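Local coordinates for phosphate ABC transporter, phosphate-binding protein (Clostridium perfringens, PDB 4Q8R) that probably binds inorganic phosphate with high affinity and delivers it to an ABC-type phosphate transporter for uptake into the cell, at residues 76-81 with 195-200. Residues are numbered along the deposited sequence; the frame is centred on the assembly and turned at random.
Sequences IAYDGI and ENVLNK
The ring of Tyr78 meets Val197 at an edge: CG1 of Val197 lies near the ring plane, 4.2 Å from Tyr78 CD2, so across this contact the methyl touches the edge of the ring and neither face. Ser205, on strand 205-213, also touches the Tyr78 side chain. The other branch of Val197 reaches the backbone, with CG2 3.9 Å from Gly80 CA. A chi1 of 170° sets CG1 anti to the backbone N and CG2 anti to the carbonyl carbon, and the two methyls thus divide between Tyr78 and Gly80. Gly80 CA and Val197 CA, 6.3 Å apart, are the closest CA pair across the two segments, and CG2 sits against the bare backbone of the glycine. In this PBP-superfamily protein the contact joins the short helix 194-198 to the long strand 71-86, which pairs antiparallel with 205-213. Phe175 and Ser205 also pack on Val197. The CB of Asp79 is directed away from the helix; its carboxylate is held by a salt bridge from OD2 to Arg206 and a hydrogen bond between OD1 and Ser174. At the C-terminal end of the helix, Asn199 ND2 donates to Asn196 OD1 at 3.2 Å, in the carbonyl plane and on a lone pair, with an N-H...O angle of 161°.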
loop_
_atom_site.group_PDB
_atom_site.type_symbol
_atom_site.label_atom_id
_atom_site.label_comp_id
_atom_site.label_asym_id
_atom_site.label_seq_id
_atom_site.Cartn_x
_atom_site.Cartn_y
_atom_site.Cartn_z
ATOM N N ILE A 76 -6.831 9.603 5.142
ATOM C CA ILE A 76 -7.379 10.090 3.855
ATOM C C ILE A 76 -8.108 9.068 2.965
ATOM O O ILE A 76 -8.863 9.449 2.065
ATOM C CB ILE A 76 -6.334 10.793 2.983
ATOM C CG1 ILE A 76 -5.173 9.855 2.640
ATOM C CG2 ILE A 76 -5.779 12.024 3.667
ATOM C CD1 ILE A 76 -4.165 10.459 1.642
ATOM N N ALA A 77 -7.907 7.795 3.271
ATOM C CA ALA A 77 -8.486 6.642 2.546
ATOM C C ALA A 77 -8.225 5.381 3.358
ATOM O O ALA A 77 -7.373 5.382 4.271
ATOM C CB ALA A 77 -7.919 6.493 1.150
ATOM N N TYR A 78 -8.960 4.320 3.027
ATOM C CA TYR A 78 -8.555 2.962 3.422
ATOM C C TYR A 78 -8.205 2.244 2.133
ATOM O O TYR A 78 -8.644 2.643 1.044
ATOM C CB TYR A 78 -9.631 2.296 4.289
ATOM C CG TYR A 78 -9.177 1.637 5.515
ATOM C CD1 TYR A 78 -8.861 2.372 6.675
ATOM C CD2 TYR A 78 -9.039 0.210 5.548
ATOM C CE1 TYR A 78 -8.408 1.696 7.824
ATOM C CE2 TYR A 78 -8.598 -0.464 6.679
ATOM C CZ TYR A 78 -8.271 0.266 7.813
ATOM O OH TYR A 78 -7.799 -0.434 8.912
ATOM N N ASP A 79 -7.370 1.220 2.242
ATOM C CA ASP A 79 -6.787 0.557 1.103
ATOM C C ASP A 79 -6.668 -0.957 1.358
ATOM O O ASP A 79 -6.111 -1.392 2.388
ATOM C CB ASP A 79 -5.397 1.118 0.812
ATOM C CG ASP A 79 -4.711 0.463 -0.376
ATOM O OD1 ASP A 79 -5.227 0.447 -1.506
ATOM O OD2 ASP A 79 -3.580 0.007 -0.224
ATOM N N GLY A 80 -7.140 -1.749 0.410
ATOM C CA GLY A 80 -6.929 -3.161 0.422
ATOM C C GLY A 80 -5.559 -3.514 -0.099
ATOM O O GLY A 80 -4.966 -2.797 -0.922
ATOM N N ILE A 81 -5.037 -4.620 0.411
ATOM C CA ILE A 81 -3.783 -5.163 -0.113
ATOM C C ILE A 81 -4.184 -6.484 -0.839
ATOM O O ILE A 81 -4.733 -7.425 -0.226
ATOM C CB ILE A 81 -2.779 -5.482 0.967
ATOM C CG1 ILE A 81 -2.388 -4.181 1.743
ATOM C CG2 ILE A 81 -1.541 -6.176 0.369
ATOM C CD1 ILE A 81 -1.545 -4.427 2.937
ATOM N N GLU A 195 -15.316 -2.801 -2.271
ATOM C CA GLU A 195 -16.576 -3.192 -1.612
ATOM C C GLU A 195 -16.378 -4.184 -0.456
ATOM O O GLU A 195 -16.951 -4.016 0.644
ATOM C CB GLU A 195 -17.650 -3.668 -2.632
ATOM C CG GLU A 195 -18.954 -4.055 -1.970
ATOM C CD GLU A 195 -20.095 -4.388 -2.968
ATOM O OE1 GLU A 195 -19.806 -4.800 -4.126
ATOM O OE2 GLU A 195 -21.294 -4.262 -2.595
ATOM N N ASN A 196 -15.519 -5.175 -0.671
ATOM C CA ASN A 196 -15.329 -6.202 0.342
ATOM C C ASN A 196 -14.375 -5.757 1.467
ATOM O O ASN A 196 -14.399 -6.295 2.560
ATOM C CB ASN A 196 -14.892 -7.522 -0.307
ATOM C CG ASN A 196 -15.986 -8.142 -1.114
ATOM O OD1 ASN A 196 -17.174 -7.934 -0.819
ATOM N ND2 ASN A 196 -15.615 -8.914 -2.127
ATOM N N VAL A 197 -13.567 -4.731 1.211
ATOM C CA VAL A 197 -12.817 -4.106 2.304
ATOM C C VAL A 197 -13.810 -3.328 3.134
ATOM O O VAL A 197 -13.822 -3.450 4.358
ATOM C CB VAL A 197 -11.737 -3.166 1.781
ATOM C CG1 VAL A 197 -11.140 -2.350 2.913
ATOM C CG2 VAL A 197 -10.669 -3.953 0.992
ATOM N N LEU A 198 -14.685 -2.577 2.445
ATOM C CA LEU A 198 -15.677 -1.794 3.115
ATOM C C LEU A 198 -16.574 -2.660 3.979
ATOM O O LEU A 198 -16.753 -2.369 5.164
ATOM C CB LEU A 198 -16.466 -0.947 2.089
ATOM C CG LEU A 198 -17.412 0.109 2.636
ATOM C CD1 LEU A 198 -16.740 0.972 3.696
ATOM C CD2 LEU A 198 -17.890 0.972 1.466
ATOM N N ASN A 199 -17.102 -3.754 3.452
ATOM C CA ASN A 199 -17.958 -4.590 4.305
ATOM C C ASN A 199 -17.214 -5.535 5.267
ATOM O O ASN A 199 -17.829 -6.348 5.904
ATOM C CB ASN A 199 -19.011 -5.372 3.474
ATOM C CG ASN A 199 -18.372 -6.316 2.487
ATOM O OD1 ASN A 199 -17.350 -6.947 2.787
ATOM N ND2 ASN A 199 -18.953 -6.422 1.312
ATOM N N LYS A 200 -15.888 -5.450 5.325
ATOM C CA LYS A 200 -15.037 -6.173 6.282
ATOM C C LYS A 200 -14.868 -7.638 5.960
ATOM O O LYS A 200 -14.214 -8.373 6.747
ATOM C CB LYS A 200 -15.440 -5.928 7.743
ATOM C CG LYS A 200 -15.198 -4.457 8.131
ATOM C CD LYS A 200 -15.248 -4.194 9.634
ATOM C CE LYS A 200 -14.568 -2.870 9.978
ATOM N NZ LYS A 200 -14.946 -2.362 11.326
#